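Local coordinates for Lmo0740 protein (Listeria monocytogenes, PDB 4RFA) that probably acts as a Crp-family transcription activator, joining a cyclic nucleotide-binding-like beta domain to a C-terminal DNA-binding winged-helix domain, at residues 50-55 with 107-112; 149-154 with 202-207; 174-179 with 216-221. One frame throughout, in Å; residues are numbered along the deposited sequence.

Contact 1: residues 50-55 with 107-112; sequences IFFIVE and YKIDAD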
# COMPACT_ATOMS: atom_id res chain seq x y z
N ILE A 50 14.27 11.01 -1.32
CA ILE A 50 13.89 9.65 -1.08
C ILE A 50 14.85 9.11 0.00
O ILE A 50 16.00 9.53 0.04
CB ILE A 50 14.02 8.88 -2.40
CG1 ILE A 50 13.11 9.49 -3.45
CG2 ILE A 50 13.67 7.43 -2.24
CD1 ILE A 50 11.67 9.64 -2.99
N PHE A 51 14.37 8.22 0.87
CA PHE A 51 15.19 7.68 1.98
C PHE A 51 15.34 6.18 1.87
O PHE A 51 14.38 5.48 1.77
CB PHE A 51 14.56 8.01 3.35
CG PHE A 51 14.37 9.47 3.57
CD1 PHE A 51 13.31 10.14 2.96
CD2 PHE A 51 15.24 10.18 4.33
CE1 PHE A 51 13.17 11.52 3.11
CE2 PHE A 51 15.10 11.54 4.50
CZ PHE A 51 14.07 12.22 3.88
N PHE A 52 16.56 5.67 1.88
CA PHE A 52 16.78 4.22 1.92
C PHE A 52 17.35 3.71 3.21
O PHE A 52 18.44 4.13 3.64
CB PHE A 52 17.79 3.84 0.84
CG PHE A 52 17.16 3.58 -0.45
CD1 PHE A 52 16.48 2.39 -0.67
CD2 PHE A 52 17.19 4.55 -1.44
CE1 PHE A 52 15.86 2.15 -1.88
CE2 PHE A 52 16.58 4.32 -2.66
CZ PHE A 52 15.91 3.12 -2.88
N ILE A 53 16.67 2.74 3.81
CA ILE A 53 17.14 2.16 5.06
C ILE A 53 18.17 1.12 4.68
O ILE A 53 17.91 0.26 3.83
CB ILE A 53 16.03 1.47 5.83
CG1 ILE A 53 14.80 2.37 5.94
CG2 ILE A 53 16.54 0.95 7.16
CD1 ILE A 53 15.03 3.83 6.15
N VAL A 54 19.35 1.21 5.27
CA VAL A 54 20.39 0.21 4.99
C VAL A 54 20.52 -0.74 6.15
O VAL A 54 20.86 -1.89 5.95
CB VAL A 54 21.76 0.82 4.59
CG1 VAL A 54 21.61 1.76 3.41
CG2 VAL A 54 22.38 1.54 5.76
N GLU A 55 20.22 -0.30 7.36
CA GLU A 55 20.18 -1.26 8.45
C GLU A 55 19.25 -0.83 9.55
O GLU A 55 19.00 0.36 9.72
CB GLU A 55 21.60 -1.49 9.00
CG GLU A 55 22.22 -0.30 9.66
CD GLU A 55 23.66 -0.56 10.18
OE1 GLU A 55 24.50 -1.11 9.43
OE2 GLU A 55 23.94 -0.19 11.35
N TYR A 107 20.08 6.44 4.08
CA TYR A 107 20.59 7.44 3.16
C TYR A 107 19.48 8.38 2.71
O TYR A 107 18.42 7.96 2.34
CB TYR A 107 21.29 6.76 1.97
CG TYR A 107 22.67 6.29 2.35
CD1 TYR A 107 23.75 7.15 2.33
CD2 TYR A 107 22.87 5.00 2.82
CE1 TYR A 107 25.02 6.71 2.72
CE2 TYR A 107 24.13 4.56 3.21
CZ TYR A 107 25.19 5.40 3.15
OH TYR A 107 26.40 4.92 3.56
N LYS A 108 19.73 9.67 2.77
CA LYS A 108 18.77 10.62 2.21
C LYS A 108 19.29 10.98 0.85
O LYS A 108 20.39 11.49 0.74
CB LYS A 108 18.71 11.87 3.08
CG LYS A 108 17.79 12.96 2.56
CD LYS A 108 17.80 14.14 3.50
CE LYS A 108 17.03 15.32 2.92
NZ LYS A 108 17.36 16.55 3.68
N ILE A 109 18.48 10.75 -0.18
CA ILE A 109 18.89 11.05 -1.54
C ILE A 109 17.97 12.04 -2.25
O ILE A 109 16.78 11.82 -2.38
CB ILE A 109 18.90 9.79 -2.40
CG1 ILE A 109 19.76 8.72 -1.75
CG2 ILE A 109 19.46 10.15 -3.75
CD1 ILE A 109 19.43 7.32 -2.18
N ASP A 110 18.55 13.12 -2.75
CA ASP A 110 17.77 14.12 -3.41
C ASP A 110 17.06 13.43 -4.54
O ASP A 110 17.65 12.66 -5.29
CB ASP A 110 18.66 15.29 -3.87
CG ASP A 110 17.94 16.20 -4.83
OD1 ASP A 110 17.65 15.76 -5.97
OD2 ASP A 110 17.66 17.35 -4.42
N ALA A 111 15.77 13.68 -4.64
CA ALA A 111 14.89 12.96 -5.53
C ALA A 111 15.09 13.34 -7.01
O ALA A 111 15.11 12.47 -7.91
CB ALA A 111 13.45 13.24 -5.10
N ASP A 112 15.24 14.63 -7.28
CA ASP A 112 15.63 15.04 -8.66
C ASP A 112 16.88 14.29 -9.18
O ASP A 112 16.86 13.74 -10.30
CB ASP A 112 15.85 16.56 -8.75
CG ASP A 112 14.63 17.30 -9.29
OD1 ASP A 112 13.50 17.06 -8.80
OD2 ASP A 112 14.81 18.12 -10.22

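Contact 2: residues 149-154 with 202-207; sequences TPKERI and TELVEE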
# COMPACT_ATOMS: atom_id res chain seq x y z
N THR A 149 -10.80 -11.63 13.38
CA THR A 149 -10.74 -11.66 14.84
C THR A 149 -9.28 -11.47 15.30
O THR A 149 -8.35 -11.61 14.53
CB THR A 149 -11.18 -13.02 15.37
OG1 THR A 149 -10.30 -14.02 14.83
CG2 THR A 149 -12.60 -13.35 14.94
N PRO A 150 -9.08 -11.16 16.57
CA PRO A 150 -7.69 -11.02 16.99
C PRO A 150 -6.87 -12.28 16.81
O PRO A 150 -5.71 -12.19 16.45
CB PRO A 150 -7.82 -10.64 18.47
CG PRO A 150 -9.12 -9.88 18.52
CD PRO A 150 -10.03 -10.63 17.57
N LYS A 151 -7.48 -13.43 16.97
CA LYS A 151 -6.78 -14.70 16.79
C LYS A 151 -6.35 -14.91 15.37
O LYS A 151 -5.23 -15.35 15.08
CB LYS A 151 -7.69 -15.87 17.20
CG LYS A 151 -7.10 -17.26 16.94
CD LYS A 151 -6.38 -17.84 18.14
CE LYS A 151 -5.82 -19.24 17.88
NZ LYS A 151 -6.81 -20.32 18.07
N GLU A 152 -7.24 -14.64 14.45
CA GLU A 152 -6.84 -14.71 13.06
C GLU A 152 -5.76 -13.71 12.75
O GLU A 152 -4.88 -14.00 11.97
CB GLU A 152 -8.04 -14.44 12.18
CG GLU A 152 -9.10 -15.52 12.30
CD GLU A 152 -10.34 -15.11 11.56
OE1 GLU A 152 -10.86 -14.00 11.81
OE2 GLU A 152 -10.73 -15.88 10.68
N ARG A 153 -5.83 -12.51 13.32
CA ARG A 153 -4.80 -11.52 13.06
C ARG A 153 -3.41 -11.91 13.55
O ARG A 153 -2.41 -11.63 12.90
CB ARG A 153 -5.19 -10.20 13.69
CG ARG A 153 -6.39 -9.58 13.01
CD ARG A 153 -6.54 -8.10 13.21
NE ARG A 153 -6.64 -7.65 14.60
CZ ARG A 153 -7.76 -7.51 15.30
NH1 ARG A 153 -8.96 -7.86 14.79
NH2 ARG A 153 -7.69 -7.01 16.52
N ILE A 154 -3.34 -12.58 14.70
CA ILE A 154 -2.03 -12.90 15.26
C ILE A 154 -1.30 -13.93 14.41
O ILE A 154 -0.07 -13.85 14.21
CB ILE A 154 -2.14 -13.32 16.75
CG1 ILE A 154 -0.75 -13.37 17.38
CG2 ILE A 154 -2.84 -14.66 16.92
CD1 ILE A 154 -0.80 -13.62 18.86
N THR A 202 -0.62 -18.24 24.10
CA THR A 202 -0.73 -19.58 24.75
C THR A 202 -1.40 -20.57 23.81
O THR A 202 -0.89 -21.69 23.59
CB THR A 202 -1.51 -19.50 26.07
OG1 THR A 202 -0.77 -18.67 26.94
CG2 THR A 202 -1.69 -20.87 26.72
N GLU A 203 -2.50 -20.14 23.19
CA GLU A 203 -3.19 -20.99 22.23
C GLU A 203 -2.26 -21.40 21.09
O GLU A 203 -2.23 -22.55 20.72
CB GLU A 203 -4.43 -20.30 21.69
CG GLU A 203 -5.53 -20.12 22.72
CD GLU A 203 -6.69 -19.33 22.14
OE1 GLU A 203 -7.25 -19.77 21.11
OE2 GLU A 203 -7.04 -18.27 22.68
N LEU A 204 -1.49 -20.46 20.56
CA LEU A 204 -0.59 -20.71 19.45
C LEU A 204 0.52 -21.71 19.82
O LEU A 204 1.01 -22.45 18.98
CB LEU A 204 0.02 -19.38 18.94
CG LEU A 204 -0.66 -18.74 17.66
CD1 LEU A 204 -2.15 -18.57 17.82
CD2 LEU A 204 -0.03 -17.41 17.29
N VAL A 205 0.94 -21.71 21.07
CA VAL A 205 1.91 -22.72 21.52
C VAL A 205 1.20 -24.06 21.62
O VAL A 205 1.71 -25.03 21.11
CB VAL A 205 2.74 -22.32 22.77
CG1 VAL A 205 1.91 -21.64 23.81
CG2 VAL A 205 3.45 -23.53 23.41
N GLU A 206 -0.03 -24.09 22.14
CA GLU A 206 -0.80 -25.35 22.24
C GLU A 206 -1.01 -25.92 20.85
O GLU A 206 -0.89 -27.12 20.65
CB GLU A 206 -2.12 -25.16 22.99
CG GLU A 206 -1.87 -24.76 24.46
CD GLU A 206 -3.06 -24.17 25.23
OE1 GLU A 206 -4.00 -23.60 24.60
OE2 GLU A 206 -3.01 -24.24 26.50
N GLU A 207 -1.25 -25.05 19.87
CA GLU A 207 -1.46 -25.50 18.51
C GLU A 207 -0.17 -25.76 17.73
O GLU A 207 -0.20 -26.01 16.53
CB GLU A 207 -2.29 -24.45 17.81
CG GLU A 207 -3.66 -24.28 18.45
CD GLU A 207 -4.39 -23.06 17.93
OE1 GLU A 207 -3.78 -22.26 17.17
OE2 GLU A 207 -5.58 -22.90 18.25

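Contact 3: residues 174-179 with 216-221; sequences EIVLPN and PYRIDK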
# COMPACT_ATOMS: atom_id res chain seq x y z
N GLU A 174 12.85 -23.96 12.77
CA GLU A 174 12.23 -22.80 13.37
C GLU A 174 12.58 -21.55 12.59
O GLU A 174 13.72 -21.41 12.11
CB GLU A 174 12.75 -22.59 14.80
CG GLU A 174 12.28 -23.59 15.84
CD GLU A 174 12.96 -23.36 17.19
OE1 GLU A 174 13.52 -22.26 17.41
OE2 GLU A 174 12.94 -24.27 18.03
N ILE A 175 11.64 -20.61 12.51
CA ILE A 175 11.93 -19.28 12.02
C ILE A 175 11.83 -18.33 13.19
O ILE A 175 10.82 -18.33 13.89
CB ILE A 175 10.97 -18.88 10.90
CG1 ILE A 175 11.33 -19.66 9.64
CG2 ILE A 175 11.04 -17.38 10.62
CD1 ILE A 175 10.26 -19.63 8.57
N VAL A 176 12.89 -17.56 13.42
CA VAL A 176 13.02 -16.76 14.63
C VAL A 176 12.88 -15.28 14.29
O VAL A 176 13.44 -14.82 13.30
CB VAL A 176 14.39 -16.97 15.31
CG1 VAL A 176 14.45 -16.22 16.63
CG2 VAL A 176 14.64 -18.46 15.52
N LEU A 177 12.14 -14.56 15.12
CA LEU A 177 11.88 -13.15 14.86
C LEU A 177 12.85 -12.28 15.68
O LEU A 177 13.25 -12.67 16.75
CB LEU A 177 10.43 -12.78 15.20
CG LEU A 177 9.29 -13.47 14.46
CD1 LEU A 177 7.98 -12.84 14.87
CD2 LEU A 177 9.44 -13.43 12.94
N PRO A 178 13.14 -11.07 15.20
CA PRO A 178 13.97 -10.15 15.99
C PRO A 178 13.47 -9.89 17.40
O PRO A 178 12.27 -9.89 17.68
CB PRO A 178 13.88 -8.84 15.21
CG PRO A 178 13.51 -9.23 13.85
CD PRO A 178 12.60 -10.40 14.00
N ASN A 179 14.44 -9.55 18.22
CA ASN A 179 14.28 -9.33 19.63
C ASN A 179 13.30 -8.22 19.95
O ASN A 179 12.60 -8.30 20.95
CB ASN A 179 15.64 -8.94 20.19
CG ASN A 179 15.73 -9.18 21.67
OD1 ASN A 179 15.90 -8.25 22.45
ND2 ASN A 179 15.60 -10.44 22.07
N PRO A 216 12.47 -13.88 22.01
CA PRO A 216 12.07 -13.77 20.60
C PRO A 216 11.22 -14.94 20.12
O PRO A 216 11.47 -16.10 20.49
CB PRO A 216 13.39 -13.70 19.83
CG PRO A 216 14.49 -13.96 20.82
CD PRO A 216 13.92 -14.00 22.21
N TYR A 217 10.22 -14.65 19.31
CA TYR A 217 9.27 -15.66 18.89
C TYR A 217 9.92 -16.61 17.89
O TYR A 217 10.59 -16.18 16.94
CB TYR A 217 8.04 -15.00 18.30
CG TYR A 217 7.36 -14.16 19.34
CD1 TYR A 217 6.90 -14.75 20.51
CD2 TYR A 217 7.25 -12.79 19.22
CE1 TYR A 217 6.30 -14.01 21.50
CE2 TYR A 217 6.64 -12.03 20.23
CZ TYR A 217 6.17 -12.66 21.36
OH TYR A 217 5.57 -11.96 22.37
N ARG A 218 9.70 -17.90 18.13
CA ARG A 218 10.21 -18.96 17.29
C ARG A 218 9.00 -19.67 16.71
O ARG A 218 8.15 -20.15 17.45
CB ARG A 218 11.03 -19.94 18.13
CG ARG A 218 12.27 -19.32 18.73
CD ARG A 218 12.89 -20.20 19.82
NE ARG A 218 14.23 -19.71 20.16
CZ ARG A 218 15.38 -20.14 19.63
NH1 ARG A 218 15.42 -21.13 18.73
NH2 ARG A 218 16.52 -19.58 20.02
N ILE A 219 8.93 -19.74 15.40
CA ILE A 219 7.75 -20.19 14.72
C ILE A 219 8.11 -21.50 14.08
O ILE A 219 9.15 -21.60 13.43
CB ILE A 219 7.30 -19.21 13.62
CG1 ILE A 219 6.84 -17.89 14.25
CG2 ILE A 219 6.15 -19.79 12.81
CD1 ILE A 219 7.02 -16.72 13.29
N ASP A 220 7.25 -22.50 14.28
CA ASP A 220 7.48 -23.83 13.74
C ASP A 220 7.50 -23.77 12.24
O ASP A 220 6.46 -23.52 11.61
CB ASP A 220 6.40 -24.81 14.16
CG ASP A 220 6.83 -26.23 14.04
OD1 ASP A 220 7.55 -26.57 13.06
OD2 ASP A 220 6.48 -27.00 14.96
N LYS A 221 8.68 -23.99 11.68
CA LYS A 221 8.88 -23.98 10.24
C LYS A 221 7.76 -24.73 9.51
O LYS A 221 7.16 -24.16 8.57
CB LYS A 221 10.24 -24.59 9.89
CG LYS A 221 10.50 -24.64 8.40
CD LYS A 221 10.53 -23.24 7.81
CE LYS A 221 10.97 -23.25 6.35
NZ LYS A 221 10.79 -21.91 5.72
O HOH W 1 10.34 -11.81 18.72

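Contact 1: residues 50-55 with 107-112
Ile50 and Ile109 form an antiparallel hydrogen-bonded pair, each amide giving to the other's carbonyl: Ile109 N to Ile50 O and Ile50 N to Ile109 O are both 2.8 Å. Two residues on, the pair repeats: Phe52 N donates to Tyr107 O at 3.0 Å and Tyr107 N to Phe52 O at 2.9 Å. Between them lies the non-hydrogen-bonded pair Phe51 and Lys108, where Phe51 CA brings its hydrogen to Tyr107 O at 3.3 Å.

Phe51 and Lys108 share one face of the sheet, lying side by side and pointing the same way. CG of Lys108 is anti to the backbone N (chi1 177°) and comes within 3.6 Å of Phe51 CE2; the extended chain then carries the ammonium beyond the ring, toward a long, weak ion pair with Glu45. The other face holds Ile50, Phe52, Tyr107 and Ile109. There Ile109 CD1 lies at the edge of the Phe52 ring, 3.6 Å from CD2, and Val54 CG1 meets the edge of the Tyr107 ring in its plane, 3.5 Å from CD2. Ile50 CG1 touches Ala111 CB at 4.1 Å, just past Asp110, which caps helix 111-120 by accepting from Phe113 N. Helix 11-20 packs on this face through Leu12, Leu16 and Leu19. Val54 and Glu55 both face Met105 in a classic beta bulge.

The strands belong to the antiparallel beta domain expected of a cyclic nucleotide-binding-like fold. Four backbone bonds set the register, while the side chains divide the faces: a largely apolar one, where Phe52, Tyr107 and Ile109 pack against helix 11-20, and one where an aromatic ring lies against the methylenes of a lysine whose charge is carried outward.

Contact 2: residues 149-154 with 202-207
Lys151 of helix 150-165 carries its ammonium to two carboxylates at the C-terminal end of helix 194-206, forming a salt-bridge network. Lys151 NZ lies 2.9 Å from Glu207 OE2, on the syn side and 18° out of the carboxylate plane, the two side chains meeting tip to tip. Glu203 OE1 meets Lys151 NZ at 3.1 Å on its anti side, 34° out of plane, as its chain crosses that of Lys151. The lysine starts with CG anti to the backbone N, then bends at chi2 and again at chi4; this last bend places NZ within reach of both glutamates.

The local helix axes stay 11.5 Å apart at an angle of 61°, a wide spacing bridged by long side chains. The tight part is buried: Leu204 CD2 meets Ile154 CG2 at 3.9 Å, these two side chains also reaching tip to tip, with Ile197 and Leu200 adjoining the isoleucine and Tyr155, Leu158, Phe209 and Leu210 the leucine. Lys151 CE rests on Leu204 CD1 at 3.7 Å. On the outer side Glu207 is exposed, Lys151 and Glu203 are partly exposed, and contact is made by side-chain ends.

At the start of helix 150-165, Thr149 and Glu152 make a capping box: Glu152 N donates to Thr149 OG1 at 3.1 Å, and Thr149 N to Glu152 OE1 at 2.8 Å. Arg153 binds the carbonyl of Cys190 and packs on Ala147 of the second subunit.

The contact joins two helices of the probable winged-helix domain. One ammonium shared by two carboxylates would be expected to ease the repulsion between Glu203 and Glu207, which lie one turn apart, and the aliphatic part of the same lysine extends the leucine-isoleucine packing toward solvent.

Contact 3: residues 174-179 with 216-221
Ile175 and Ile219 pair in the small antiparallel sheet of the probable winged helix-turn-helix domain, to which strand 218-220, after helix 194-206, contributes the wing side, and both backbone polar groups of each are satisfied by the other. Ile175 N gives to Ile219 O, and Ile219 N returns to Ile175 O, both at 2.8 Å. Leu177 N donates to Tyr217 O at 2.9 Å. Tyr217 N gives instead to a water, which donates to Pro178 O at 2.9 Å and thus continues the pairing where direct bonds stop. The carbonyl of Tyr217 also receives the CA hydrogen of Val176.

On the face with Val176, the extended Arg218 chain runs beside the valine, whose CG2 lies 4.1 Å from Arg218 CG. Asp169 is a long, weak partner of the same arginine. Ile175 and Ile219 occupy the other face; past the strand end Leu177 CD2 touches Ile219 CD1, with Leu158 and Ala162 of helix 150-165 packing on them. Pro216, preceded by a cis peptide, sets CB against Leu177 O. In the salt bridge, Arg218 NH1 donates to Glu174 OE1 at 2.6 Å on the syn side, with the carboxylate and guanidinium planes 88° apart.

Overall arrangement
Contact 1 lies in the N-terminal beta domain, while contacts 2 and 3 lie in the C-terminal domain, on the opposite side of the chain's centre. Centres of contacts 1 and 2 are 37 Å apart, and those of contacts 1 and 3 are 30 Å apart. Contacts 2 and 3 are close neighbours, with centres 15 Å and nearest atoms about 7 Å apart, yet they do not touch. Their segments alternate along the chain: strand 174-176 falls between the two helices of contact 2, and helix 194-206 precedes strand 218-220. Helix 150-165 ties them together, with Leu158 packing against Leu204 of contact 2 and Leu177 of contact 3.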